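Local atomic coordinates of superoxide dismutase (Chaetomium thermophilum, PDB entry 4BR6), a protein that catalyses, with a manganese cofactor, the dismutation of superoxide into hydrogen peroxide and molecular oxygen, probably protecting the cell from radicals produced by its own metabolism. Residues T3-K8 and G69-H74; P16-R21 and E79-A84; A102-F107 and R111-A116; M157-W162 and A175-A180. All blocks are in the same frame, centred on the assembly; numbering follows the deposited sequence.

Interaction 1 of 4, residues T3-K8 and G69-H74. With MN3 (manganese (III) ion), chain I.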
loop_
_atom_site.group_PDB
_atom_site.type_symbol
_atom_site.label_atom_id
_atom_site.label_comp_id
_atom_site.label_asym_id
_atom_site.label_seq_id
_atom_site.Cartn_x
_atom_site.Cartn_y
_atom_site.Cartn_z
ATOM N N THR B 3 -0.050 8.691 -27.296
ATOM C CA THR B 3 0.953 9.654 -27.751
ATOM C C THR B 3 1.195 10.728 -26.693
ATOM O O THR B 3 0.299 11.063 -25.921
ATOM C CB THR B 3 0.507 10.343 -29.066
ATOM O OG1 THR B 3 -0.653 11.138 -28.824
ATOM C CG2 THR B 3 0.198 9.318 -30.119
ATOM N N LEU B 4 2.412 11.263 -26.657
ATOM C CA LEU B 4 2.737 12.372 -25.772
ATOM C C LEU B 4 2.102 13.628 -26.347
ATOM O O LEU B 4 2.392 13.987 -27.493
ATOM C CB LEU B 4 4.252 12.573 -25.713
ATOM C CG LEU B 4 4.767 13.735 -24.866
ATOM C CD1 LEU B 4 4.741 13.366 -23.407
ATOM C CD2 LEU B 4 6.169 14.129 -25.301
ATOM N N PRO B 5 1.247 14.312 -25.566
ATOM C CA PRO B 5 0.692 15.565 -26.076
ATOM C C PRO B 5 1.760 16.659 -26.081
ATOM O O PRO B 5 2.642 16.640 -25.224
ATOM C CB PRO B 5 -0.417 15.885 -25.070
ATOM C CG PRO B 5 0.052 15.257 -23.786
ATOM C CD PRO B 5 0.855 14.052 -24.167
ATOM N N ASP B 6 1.706 17.582 -27.035
ATOM C CA ASP B 6 2.569 18.753 -26.995
ATOM C C ASP B 6 2.026 19.725 -25.960
ATOM O O ASP B 6 0.832 19.734 -25.689
ATOM C CB ASP B 6 2.593 19.463 -28.350
ATOM C CG ASP B 6 3.481 18.777 -29.366
ATOM O OD1 ASP B 6 4.407 18.038 -28.981
ATOM O OD2 ASP B 6 3.249 18.998 -30.566
ATOM N N LEU B 7 2.898 20.547 -25.389
ATOM C CA LEU B 7 2.461 21.663 -24.575
ATOM C C LEU B 7 1.865 22.752 -25.479
ATOM O O LEU B 7 2.081 22.751 -26.693
ATOM C CB LEU B 7 3.640 22.223 -23.793
ATOM C CG LEU B 7 4.392 21.238 -22.897
ATOM C CD1 LEU B 7 5.519 21.950 -22.217
ATOM C CD2 LEU B 7 3.458 20.610 -21.872
ATOM N N LYS B 8 1.115 23.669 -24.870
ATOM C CA LYS B 8 0.491 24.788 -25.566
ATOM C C LYS B 8 1.370 26.039 -25.488
ATOM O O LYS B 8 0.987 27.114 -25.951
ATOM C CB LYS B 8 -0.893 25.064 -24.970
ATOM C CG LYS B 8 -1.866 23.898 -25.127
ATOM C CD LYS B 8 -3.306 24.266 -24.785
ATOM C CE LYS B 8 -3.467 24.706 -23.333
ATOM N NZ LYS B 8 -4.893 24.647 -22.868
ATOM N N GLY B 69 -1.305 5.605 -15.290
ATOM C CA GLY B 69 -1.555 6.692 -14.363
ATOM C C GLY B 69 -0.697 7.897 -14.678
ATOM O O GLY B 69 -1.170 9.017 -14.627
ATOM N N GLY B 70 0.566 7.663 -15.024
ATOM C CA GLY B 70 1.470 8.750 -15.364
ATOM C C GLY B 70 1.009 9.537 -16.578
ATOM O O GLY B 70 1.034 10.768 -16.583
ATOM N N HIS B 71 0.582 8.814 -17.608
ATOM C CA HIS B 71 0.068 9.426 -18.822
ATOM C C HIS B 71 -1.111 10.365 -18.509
ATOM O O HIS B 71 -1.081 11.543 -18.869
ATOM C CB HIS B 71 -0.364 8.343 -19.814
ATOM C CG HIS B 71 -0.830 8.885 -21.129
ATOM N ND1 HIS B 71 -0.170 9.895 -21.797
ATOM C CD2 HIS B 71 -1.896 8.560 -21.896
ATOM C CE1 HIS B 71 -0.806 10.166 -22.920
ATOM N NE2 HIS B 71 -1.856 9.369 -23.006
ATOM N N LEU B 72 -2.142 9.847 -17.834
ATOM C CA LEU B 72 -3.338 10.644 -17.508
ATOM C C LEU B 72 -3.024 11.860 -16.646
ATOM O O LEU B 72 -3.539 12.956 -16.879
ATOM C CB LEU B 72 -4.392 9.800 -16.768
ATOM C CG LEU B 72 -5.567 10.563 -16.115
ATOM C CD1 LEU B 72 -6.404 11.361 -17.121
ATOM C CD2 LEU B 72 -6.467 9.621 -15.325
ATOM N N ASN B 73 -2.220 11.638 -15.618
ATOM C CA ASN B 73 -1.960 12.654 -14.616
ATOM C C ASN B 73 -1.174 13.790 -15.178
ATOM O O ASN B 73 -1.491 14.946 -14.927
ATOM C CB ASN B 73 -1.191 12.078 -13.433
ATOM C CG ASN B 73 -2.010 11.121 -12.622
ATOM O OD1 ASN B 73 -3.238 11.128 -12.668
ATOM N ND2 ASN B 73 -1.332 10.300 -11.852
ATOM N N HIS B 74 -0.134 13.470 -15.930
ATOM C CA HIS B 74 0.660 14.516 -16.555
ATOM C C HIS B 74 -0.106 15.216 -17.661
ATOM O O HIS B 74 0.049 16.424 -17.844
ATOM C CB HIS B 74 1.963 13.955 -17.083
ATOM C CG HIS B 74 2.868 13.470 -16.002
ATOM N ND1 HIS B 74 2.720 12.235 -15.420
ATOM C CD2 HIS B 74 3.889 14.074 -15.362
ATOM C CE1 HIS B 74 3.643 12.080 -14.487
ATOM N NE2 HIS B 74 4.369 13.179 -14.436
HETATM MN MN MN3 I . 5.631 14.128 -12.633
HETATM O O HOH W 1 -2.849 9.245 -25.803
HETATM O O HOH W 2 5.515 11.868 -11.524
#
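His71 reaches from helix 61-79 to Thr3 and Pro5 in the extended N-terminal arm, which packs along the helical hairpin of this iron/manganese superoxide dismutase. The side chain leaves the helix with CG anti to the backbone N (chi1 -176°), and this torsion swings the imidazole from CB outward to the arm. Beyond CB and CG, ND1 is hydrogen-bonded to NE2 of His31 on helix 20-50, so the ring also ties the two long helices together. Next comes CE1, which makes the direct contact: His71 CE1 lies 3.3 Å from Thr3 O, which approaches the ring obliquely, while Pro5 CD sits 4.4 Å from CE1 near the ring plane at its edge. At the tip, NE2 shares water 1 with the arm: the water lies 3.0 Å from His71 NE2 and accepts a hydrogen bond from Thr3 N. Histidine suits this place because its two nitrogens serve different partners, and CE1, the ring carbon between the nitrogens, meets the carbonyl of Thr3. Proline fits an extended arm, having no N-H to satisfy; Pro5 O accepts from His27 NE2.

Three residues further along the helix, His74 turns inward to the metal site, where His26, Asp160 and His164 are the other protein ligands. Its NE2 binds the manganese ion at 2.4 Å. His74 ND1 donates to Gly70 O at 2.5 Å, with the acceptor almost in the ring plane, which fixes the rotation of the imidazole; Gly70 O also takes the backbone N-H of His74, from the opposite face of its carbonyl plane.

Interaction 2 of 4, residues P16-R21 and E79-A84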
loop_
_atom_site.group_PDB
_atom_site.type_symbol
_atom_site.label_atom_id
_atom_site.label_comp_id
_atom_site.label_asym_id
_atom_site.label_seq_id
_atom_site.Cartn_x
_atom_site.Cartn_y
_atom_site.Cartn_z
ATOM N N PRO B 16 9.321 32.689 -13.883
ATOM C CA PRO B 16 10.258 32.103 -12.920
ATOM C C PRO B 16 9.668 31.038 -11.989
ATOM O O PRO B 16 10.368 30.589 -11.089
ATOM C CB PRO B 16 10.684 33.316 -12.092
ATOM C CG PRO B 16 9.474 34.196 -12.087
ATOM C CD PRO B 16 8.794 33.985 -13.416
ATOM N N TYR B 17 8.422 30.631 -12.187
ATOM C CA TYR B 17 7.784 29.739 -11.210
ATOM C C TYR B 17 8.258 28.294 -11.319
ATOM O O TYR B 17 8.583 27.659 -10.310
ATOM C CB TYR B 17 6.268 29.859 -11.305
ATOM C CG TYR B 17 5.879 31.305 -11.170
ATOM C CD1 TYR B 17 6.039 31.972 -9.972
ATOM C CD2 TYR B 17 5.416 32.021 -12.259
ATOM C CE1 TYR B 17 5.707 33.305 -9.853
ATOM C CE2 TYR B 17 5.085 33.349 -12.150
ATOM C CZ TYR B 17 5.233 33.991 -10.952
ATOM O OH TYR B 17 4.894 35.328 -10.863
ATOM N N ILE B 18 8.296 27.782 -12.541
ATOM C CA ILE B 18 8.904 26.498 -12.814
ATOM C C ILE B 18 9.923 26.704 -13.941
ATOM O O ILE B 18 9.592 27.272 -14.974
ATOM C CB ILE B 18 7.852 25.459 -13.246
ATOM C CG1 ILE B 18 6.721 25.354 -12.211
ATOM C CG2 ILE B 18 8.513 24.100 -13.455
ATOM C CD1 ILE B 18 5.527 24.520 -12.676
ATOM N N SER B 19 11.152 26.230 -13.737
ATOM C CA SER B 19 12.236 26.437 -14.686
ATOM C C SER B 19 12.013 25.679 -16.002
ATOM O O SER B 19 11.306 24.671 -16.050
ATOM C CB SER B 19 13.566 26.016 -14.062
ATOM O OG SER B 19 13.632 24.614 -13.942
ATOM N N ALA B 20 12.627 26.179 -17.068
ATOM C CA ALA B 20 12.506 25.583 -18.388
ATOM C C ALA B 20 13.132 24.198 -18.416
ATOM O O ALA B 20 12.668 23.311 -19.142
ATOM C CB ALA B 20 13.175 26.469 -19.413
ATOM N N ARG B 21 14.195 24.003 -17.644
ATOM C CA ARG B 21 14.833 22.694 -17.619
ATOM C C ARG B 21 13.894 21.657 -16.996
ATOM O O ARG B 21 13.767 20.547 -17.511
ATOM C CB ARG B 21 16.188 22.726 -16.898
ATOM C CG ARG B 21 16.926 21.381 -16.909
ATOM C CD ARG B 21 17.071 20.803 -18.319
ATOM N NE ARG B 21 18.078 19.735 -18.412
ATOM C CZ ARG B 21 18.321 19.026 -19.516
ATOM N NH1 ARG B 21 17.630 19.240 -20.623
ATOM N NH2 ARG B 21 19.255 18.087 -19.514
ATOM N N GLU B 79 -2.350 20.678 -18.925
ATOM C CA GLU B 79 -3.560 21.397 -19.284
ATOM C C GLU B 79 -3.964 22.427 -18.245
ATOM O O GLU B 79 -4.551 23.449 -18.609
ATOM C CB GLU B 79 -4.718 20.428 -19.464
ATOM C CG GLU B 79 -4.611 19.524 -20.651
ATOM C CD GLU B 79 -5.836 18.637 -20.769
ATOM O OE1 GLU B 79 -6.685 18.687 -19.849
ATOM O OE2 GLU B 79 -5.956 17.895 -21.762
ATOM N N ASN B 80 -3.686 22.165 -16.961
ATOM C CA ASN B 80 -4.027 23.155 -15.922
ATOM C C ASN B 80 -2.838 24.018 -15.499
ATOM O O ASN B 80 -2.783 24.532 -14.392
ATOM C CB ASN B 80 -4.852 22.584 -14.723
ATOM C CG ASN B 80 -4.063 21.656 -13.780
ATOM O OD1 ASN B 80 -4.467 20.513 -13.549
ATOM N ND2 ASN B 80 -2.986 22.166 -13.180
ATOM N N LEU B 81 -1.902 24.180 -16.430
ATOM C CA LEU B 81 -0.780 25.094 -16.274
ATOM C C LEU B 81 -0.795 26.064 -17.460
ATOM O O LEU B 81 -1.082 25.668 -18.591
ATOM C CB LEU B 81 0.567 24.356 -16.246
ATOM C CG LEU B 81 0.941 23.522 -15.015
ATOM C CD1 LEU B 81 2.257 22.830 -15.244
ATOM C CD2 LEU B 81 1.012 24.363 -13.744
ATOM N N ALA B 82 -0.484 27.326 -17.201
ATOM C CA ALA B 82 -0.395 28.310 -18.259
ATOM C C ALA B 82 0.506 29.450 -17.805
ATOM O O ALA B 82 0.637 29.697 -16.609
ATOM C CB ALA B 82 -1.774 28.815 -18.630
ATOM N N PRO B 83 1.163 30.128 -18.762
ATOM C CA PRO B 83 2.021 31.268 -18.418
ATOM C C PRO B 83 1.279 32.329 -17.621
ATOM O O PRO B 83 0.102 32.558 -17.868
ATOM C CB PRO B 83 2.433 31.829 -19.780
ATOM C CG PRO B 83 1.508 31.176 -20.783
ATOM C CD PRO B 83 1.135 29.876 -20.212
ATOM N N ALA B 84 1.965 32.966 -16.680
ATOM C CA ALA B 84 1.334 33.948 -15.800
ATOM C C ALA B 84 0.824 35.173 -16.556
ATOM O O ALA B 84 -0.082 35.857 -16.088
ATOM C CB ALA B 84 2.304 34.377 -14.716
#
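Two apolar pairs join residues 16-21 to residues 79-84: Tyr17 with Ala84, and Ile18 with Leu81. In the first, CE2 at one side of the Tyr17 ring lies 3.9 Å from Ala84 CB, the methyl approaching the ring obliquely. With CG anti to its carbonyl carbon (chi1 -54°), Tyr17 puts CG beside its own backbone N, and Pro16 CD lies over one face of the ring, toward its rim. Alanine, exposed here, offers a single methyl, enough for a small apolar contact with the ring. The second pair is buried and looser: the ends of two branched aliphatic chains meet, with Ile18 CD1 4.5 Å from Leu81 CD1. Both are apolar residues fit for an interior place, and the side chains of Ile18 and the metal ligand His26 are about 6 Å apart.

No hydrogen bond spans the two segments; several polar groups have partners elsewhere. Ser19 caps its own helix, 20-50, its OG accepting from Ile22 N, and Tyr17 O accepts from the hydroxyl of Tyr170. Arg21 forms a salt bridge with Glu171 of the third subunit.

The contact thus brings the loop leading into helix 20-50 against the chain leaving helix 61-79, at one end of the alpha-hairpin. From there Asn80 OD1 accepts from Gly158 N on strand 153-160, and Ala82 pairs through its backbone with Val184 in the loop after helix 174-180.

Interaction 3 of 4, residues A102-F107 and R111-A116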
loop_
_atom_site.group_PDB
_atom_site.type_symbol
_atom_site.label_atom_id
_atom_site.label_comp_id
_atom_site.label_asym_id
_atom_site.label_seq_id
_atom_site.Cartn_x
_atom_site.Cartn_y
_atom_site.Cartn_z
ATOM N N ALA B 102 -18.122 27.468 -1.295
ATOM C CA ALA B 102 -19.060 26.612 -0.581
ATOM C C ALA B 102 -18.366 25.563 0.270
ATOM O O ALA B 102 -18.715 25.379 1.435
ATOM C CB ALA B 102 -19.974 25.930 -1.563
ATOM N N ASP B 103 -17.383 24.878 -0.317
ATOM C CA ASP B 103 -16.808 23.681 0.289
ATOM C C ASP B 103 -15.497 23.918 1.061
ATOM O O ASP B 103 -15.038 23.041 1.795
ATOM C CB ASP B 103 -16.622 22.601 -0.785
ATOM C CG ASP B 103 -17.954 22.042 -1.287
ATOM O OD1 ASP B 103 -18.938 22.076 -0.521
ATOM O OD2 ASP B 103 -18.032 21.582 -2.449
ATOM N N PHE B 104 -14.914 25.106 0.919
ATOM C CA PHE B 104 -13.653 25.419 1.585
ATOM C C PHE B 104 -13.672 26.776 2.290
ATOM O O PHE B 104 -12.691 27.161 2.914
ATOM C CB PHE B 104 -12.493 25.371 0.585
ATOM C CG PHE B 104 -12.300 24.022 -0.066
ATOM C CD1 PHE B 104 -11.656 22.995 0.605
ATOM C CD2 PHE B 104 -12.753 23.784 -1.352
ATOM C CE1 PHE B 104 -11.471 21.769 0.007
ATOM C CE2 PHE B 104 -12.563 22.548 -1.946
ATOM C CZ PHE B 104 -11.927 21.547 -1.262
ATOM N N GLY B 105 -14.783 27.498 2.192
ATOM C CA GLY B 105 -14.913 28.777 2.870
ATOM C C GLY B 105 -14.475 29.913 1.974
ATOM O O GLY B 105 -15.223 30.868 1.751
ATOM N N SER B 106 -13.262 29.794 1.441
ATOM C CA SER B 106 -12.730 30.780 0.523
ATOM C C SER B 106 -11.758 30.080 -0.422
ATOM O O SER B 106 -11.457 28.895 -0.245
ATOM C CB SER B 106 -12.039 31.903 1.297
ATOM O OG SER B 106 -10.941 31.414 2.035
ATOM N N PHE B 107 -11.287 30.801 -1.434
ATOM C CA PHE B 107 -10.222 30.300 -2.300
ATOM C C PHE B 107 -8.928 30.179 -1.509
ATOM O O PHE B 107 -8.198 29.187 -1.610
ATOM C CB PHE B 107 -9.989 31.232 -3.490
ATOM C CG PHE B 107 -8.790 30.855 -4.320
ATOM C CD1 PHE B 107 -8.873 29.841 -5.248
ATOM C CD2 PHE B 107 -7.575 31.491 -4.146
ATOM C CE1 PHE B 107 -7.772 29.482 -6.000
ATOM C CE2 PHE B 107 -6.473 31.130 -4.898
ATOM C CZ PHE B 107 -6.578 30.128 -5.825
ATOM N N ARG B 111 -6.594 26.965 -0.867
ATOM C CA ARG B 111 -5.191 27.073 -1.257
ATOM C C ARG B 111 -4.257 26.684 -0.114
ATOM O O ARG B 111 -3.207 26.074 -0.325
ATOM C CB ARG B 111 -4.904 28.513 -1.682
ATOM C CG ARG B 111 -3.497 28.768 -2.171
ATOM C CD ARG B 111 -3.333 30.197 -2.690
ATOM N NE ARG B 111 -1.919 30.534 -2.845
ATOM C CZ ARG B 111 -1.427 31.374 -3.754
ATOM N NH1 ARG B 111 -2.232 31.985 -4.622
ATOM N NH2 ARG B 111 -0.113 31.595 -3.802
ATOM N N LYS B 112 -4.643 27.076 1.095
ATOM C CA LYS B 112 -3.936 26.696 2.318
ATOM C C LYS B 112 -3.999 25.198 2.562
ATOM O O LYS B 112 -2.984 24.550 2.810
ATOM C CB LYS B 112 -4.563 27.435 3.504
ATOM C CG LYS B 112 -3.828 27.298 4.827
ATOM C CD LYS B 112 -4.464 28.199 5.876
ATOM C CE LYS B 112 -5.118 27.413 6.989
ATOM N NZ LYS B 112 -6.100 26.412 6.487
ATOM N N GLN B 113 -5.198 24.640 2.492
ATOM C CA GLN B 113 -5.371 23.231 2.777
ATOM C C GLN B 113 -4.696 22.367 1.727
ATOM O O GLN B 113 -4.157 21.307 2.045
ATOM C CB GLN B 113 -6.853 22.899 2.874
ATOM C CG GLN B 113 -7.446 23.375 4.175
ATOM C CD GLN B 113 -8.941 23.289 4.196
ATOM O OE1 GLN B 113 -9.575 23.087 3.164
ATOM N NE2 GLN B 113 -9.524 23.444 5.378
ATOM N N MET B 114 -4.728 22.809 0.472
ATOM C CA MET B 114 -4.118 22.016 -0.588
ATOM C C MET B 114 -2.607 22.013 -0.423
ATOM O O MET B 114 -1.960 20.980 -0.575
ATOM C CB MET B 114 -4.461 22.524 -1.984
ATOM C CG MET B 114 -3.929 21.586 -3.070
ATOM S SD MET B 114 -5.149 21.285 -4.353
ATOM C CE MET B 114 -4.313 20.187 -5.495
ATOM N N ASN B 115 -2.052 23.178 -0.118
ATOM C CA ASN B 115 -0.631 23.285 0.181
ATOM C C ASN B 115 -0.206 22.366 1.323
ATOM O O ASN B 115 0.849 21.755 1.268
ATOM C CB ASN B 115 -0.260 24.734 0.506
ATOM C CG ASN B 115 -0.174 25.607 -0.741
ATOM O OD1 ASN B 115 -0.104 25.105 -1.860
ATOM N ND2 ASN B 115 -0.159 26.915 -0.546
ATOM N N ALA B 116 -1.032 22.264 2.355
ATOM C CA ALA B 116 -0.761 21.341 3.450
ATOM C C ALA B 116 -0.800 19.891 2.972
ATOM O O ALA B 116 0.067 19.090 3.319
ATOM C CB ALA B 116 -1.758 21.550 4.574
#
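Phe107 and Arg111 make the closely packed part of this contact, one turn apart at the start of helix 107-119. Arg111 N donates to Phe107 O at 2.8 Å, a helical i to i+4 bond, and Arg111 CB rests 3.4 Å from the same oxygen. Beyond this bond the two side chains cross at a slant: Phe107 CE2 lies 4.0 Å from Arg111 CD, and the ring and guanidinium planes are nearly perpendicular, at 85°. Arginine can do two jobs here: its extended chain brings CD to the CE2 corner of the ring while NH2 reaches on to a salt bridge with Glu179. Phe107 itself is buried, with Glu91 and Pro92 also against it.

The other end is slighter, and both residues are partly exposed. Phe104 meets Gln113 through a single oxygen: Gln113 OE1 lies 3.3 Å from Phe104 CD1, near the ring plane at the edge. The partly positive ring hydrogens of such an edge suit an amide oxygen, though no hydrogen bond is formed; ring and amide planes stand 72° apart. Gln113 also packs on Asp134 of the fourth subunit, while the phenylalanine ring is backed by Leu138 and Ile140 of the neighbouring strand.

The whole is a short turn joining two consecutive helices, with the positive-phi Gly105 (phi 92°) leaving the first and Ser106 OG capping Thr109 N in the second, within the C-terminal alpha/beta domain of the iron/manganese superoxide dismutases.

Interaction 4 of 4, residues M157-W162 and A175-A180. With MN3 (manganese (III) ion), chain I.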
loop_
_atom_site.group_PDB
_atom_site.type_symbol
_atom_site.label_atom_id
_atom_site.label_comp_id
_atom_site.label_asym_id
_atom_site.label_seq_id
_atom_site.Cartn_x
_atom_site.Cartn_y
_atom_site.Cartn_z
ATOM N N MET B 157 -8.123 19.781 -10.927
ATOM C CA MET B 157 -6.894 20.554 -10.870
ATOM C C MET B 157 -5.874 19.759 -10.072
ATOM O O MET B 157 -6.114 19.452 -8.915
ATOM C CB MET B 157 -7.166 21.906 -10.207
ATOM C CG MET B 157 -6.053 22.923 -10.369
ATOM S SD MET B 157 -4.568 22.517 -9.431
ATOM C CE MET B 157 -5.066 22.976 -7.758
ATOM N N GLY B 158 -4.751 19.424 -10.699
ATOM C CA GLY B 158 -3.713 18.648 -10.048
ATOM C C GLY B 158 -2.409 19.404 -9.888
ATOM O O GLY B 158 -2.076 20.262 -10.704
ATOM N N ILE B 159 -1.700 19.095 -8.804
ATOM C CA ILE B 159 -0.333 19.539 -8.584
ATOM C C ILE B 159 0.550 18.331 -8.266
ATOM O O ILE B 159 0.294 17.581 -7.320
ATOM C CB ILE B 159 -0.247 20.544 -7.423
ATOM C CG1 ILE B 159 -1.106 21.772 -7.752
ATOM C CG2 ILE B 159 1.203 20.939 -7.171
ATOM C CD1 ILE B 159 -1.238 22.820 -6.638
ATOM N N ASP B 160 1.582 18.150 -9.079
ATOM C CA ASP B 160 2.515 17.036 -8.976
ATOM C C ASP B 160 3.485 17.272 -7.825
ATOM O O ASP B 160 4.088 18.340 -7.745
ATOM C CB ASP B 160 3.291 16.994 -10.273
ATOM C CG ASP B 160 4.194 15.809 -10.388
ATOM O OD1 ASP B 160 4.234 14.925 -9.506
ATOM O OD2 ASP B 160 4.864 15.777 -11.412
ATOM N N ALA B 161 3.647 16.278 -6.952
ATOM C CA ALA B 161 4.487 16.439 -5.761
ATOM C C ALA B 161 5.691 15.518 -5.756
ATOM O O ALA B 161 6.405 15.464 -4.768
ATOM C CB ALA B 161 3.667 16.245 -4.469
ATOM N N TRP B 162 5.912 14.791 -6.851
ATOM C CA TRP B 162 7.153 14.048 -7.027
ATOM C C TRP B 162 8.292 15.057 -7.000
ATOM O O TRP B 162 8.119 16.192 -7.417
ATOM C CB TRP B 162 7.195 13.315 -8.372
ATOM C CG TRP B 162 6.311 12.103 -8.490
ATOM C CD1 TRP B 162 4.962 12.042 -8.302
ATOM C CD2 TRP B 162 6.724 10.781 -8.858
ATOM N NE1 TRP B 162 4.516 10.763 -8.508
ATOM C CE2 TRP B 162 5.576 9.974 -8.858
ATOM C CE3 TRP B 162 7.957 10.210 -9.175
ATOM C CZ2 TRP B 162 5.623 8.609 -9.159
ATOM C CZ3 TRP B 162 7.997 8.852 -9.474
ATOM C CH2 TRP B 162 6.843 8.075 -9.471
ATOM N N ALA B 175 8.081 23.664 -0.027
ATOM C CA ALA B 175 7.058 24.646 0.341
ATOM C C ALA B 175 7.091 25.851 -0.588
ATOM O O ALA B 175 6.069 26.493 -0.816
ATOM C CB ALA B 175 7.213 25.108 1.783
ATOM N N GLU B 176 8.273 26.165 -1.103
ATOM C CA GLU B 176 8.434 27.267 -2.037
ATOM C C GLU B 176 7.853 26.911 -3.400
ATOM O O GLU B 176 7.233 27.750 -4.073
ATOM C CB GLU B 176 9.910 27.629 -2.181
ATOM C CG GLU B 176 10.475 28.371 -0.996
ATOM C CD GLU B 176 11.963 28.643 -1.124
ATOM O OE1 GLU B 176 12.500 28.487 -2.233
ATOM O OE2 GLU B 176 12.601 29.004 -0.119
ATOM N N TYR B 177 8.050 25.664 -3.812
ATOM C CA TYR B 177 7.432 25.177 -5.043
ATOM C C TYR B 177 5.914 25.211 -4.928
ATOM O O TYR B 177 5.241 25.757 -5.805
ATOM C CB TYR B 177 7.906 23.765 -5.371
ATOM C CG TYR B 177 7.038 23.002 -6.360
ATOM C CD1 TYR B 177 6.930 23.400 -7.692
ATOM C CD2 TYR B 177 6.336 21.873 -5.967
ATOM C CE1 TYR B 177 6.152 22.697 -8.584
ATOM C CE2 TYR B 177 5.556 21.167 -6.868
ATOM C CZ TYR B 177 5.474 21.583 -8.171
ATOM O OH TYR B 177 4.705 20.895 -9.085
ATOM N N PHE B 178 5.379 24.631 -3.848
ATOM C CA PHE B 178 3.932 24.552 -3.662
ATOM C C PHE B 178 3.276 25.942 -3.654
ATOM O O PHE B 178 2.155 26.094 -4.125
ATOM C CB PHE B 178 3.569 23.821 -2.358
ATOM C CG PHE B 178 4.047 22.388 -2.286
ATOM C CD1 PHE B 178 4.083 21.593 -3.401
ATOM C CD2 PHE B 178 4.470 21.849 -1.086
ATOM C CE1 PHE B 178 4.520 20.297 -3.324
ATOM C CE2 PHE B 178 4.905 20.556 -1.014
ATOM C CZ PHE B 178 4.927 19.783 -2.133
ATOM N N GLU B 179 3.967 26.939 -3.102
ATOM C CA GLU B 179 3.458 28.311 -3.056
ATOM C C GLU B 179 3.556 28.989 -4.423
ATOM O O GLU B 179 2.616 29.648 -4.865
ATOM C CB GLU B 179 4.226 29.136 -2.028
ATOM C CG GLU B 179 3.816 30.597 -1.959
ATOM C CD GLU B 179 2.428 30.802 -1.374
ATOM O OE1 GLU B 179 1.834 29.821 -0.882
ATOM O OE2 GLU B 179 1.931 31.951 -1.397
ATOM N N ALA B 180 4.703 28.825 -5.079
ATOM C CA ALA B 180 4.957 29.448 -6.370
ATOM C C ALA B 180 4.004 28.975 -7.488
ATOM O O ALA B 180 3.599 29.775 -8.333
ATOM C CB ALA B 180 6.417 29.223 -6.788
HETATM MN MN MN3 I . 5.631 14.128 -12.633
HETATM O O HOH W 2 5.515 11.868 -11.524
#
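Ile159, near the end of strand 153-160, opens the contact with CG2 4.0 Å from Tyr177 OH. The two side chains slide past each other in opposite directions, the beta-branched isoleucine lending a methyl to the tyrosine's flank. Next, Asp160 uses its backbone and side chain separately. Its carbonyl O accepts a hydrogen bond from Tyr177 OH at 3.0 Å; the hydroxyl lies in the carbonyl plane, and the oxygen in turn lies in the plane of the tyrosine ring, at its edge. The carboxylate, with CG anti to the backbone N (chi1 -174°), heads for the metal: OD2 binds manganese at 2.2 Å, while OD1 receives Trp162 N at 3.1 Å in an Asx turn, from above the carboxylate plane. Ala161 then sets its methyl 4.3 Å from Phe178 CE1, a small residue leaving room for a large ring. Trp162 turns its indole to the active site, where one face has water 2 above it, toward the rim; that water is itself bound to the metal.

Tyrosine thus offers an apolar ring to the core and a single donor to a buried carbonyl, while the carboxylate of Asp160 binds the cation through OD2. The Tyr177 bond is consistent with a second-shell role, steadying the backbone of a first-shell ligand.

Interaction 4 is the core contact of the four, every touching residue buried, whereas interaction 1 lies at the surface and interactions 2 and 3 are partly buried. Interactions 1 and 4 come from different domains and meet at the manganese ion, to which each contributes one protein ligand; water 2 is common to both. Helix 61-79 supplies one side of interaction 1, and the chain leaving it one side of interaction 2. Interactions 2 and 3 each touch interaction 4, the latter also through Met114 against Met157, though interaction 3 is remote from the metal. Chemistry changes accordingly: a direct ring-to-carbonyl contact plus a water bridge in 1, purely apolar in 2, helix backbone bonding with mixed polar and aromatic contacts in 3, mixed and metal-directed in 4.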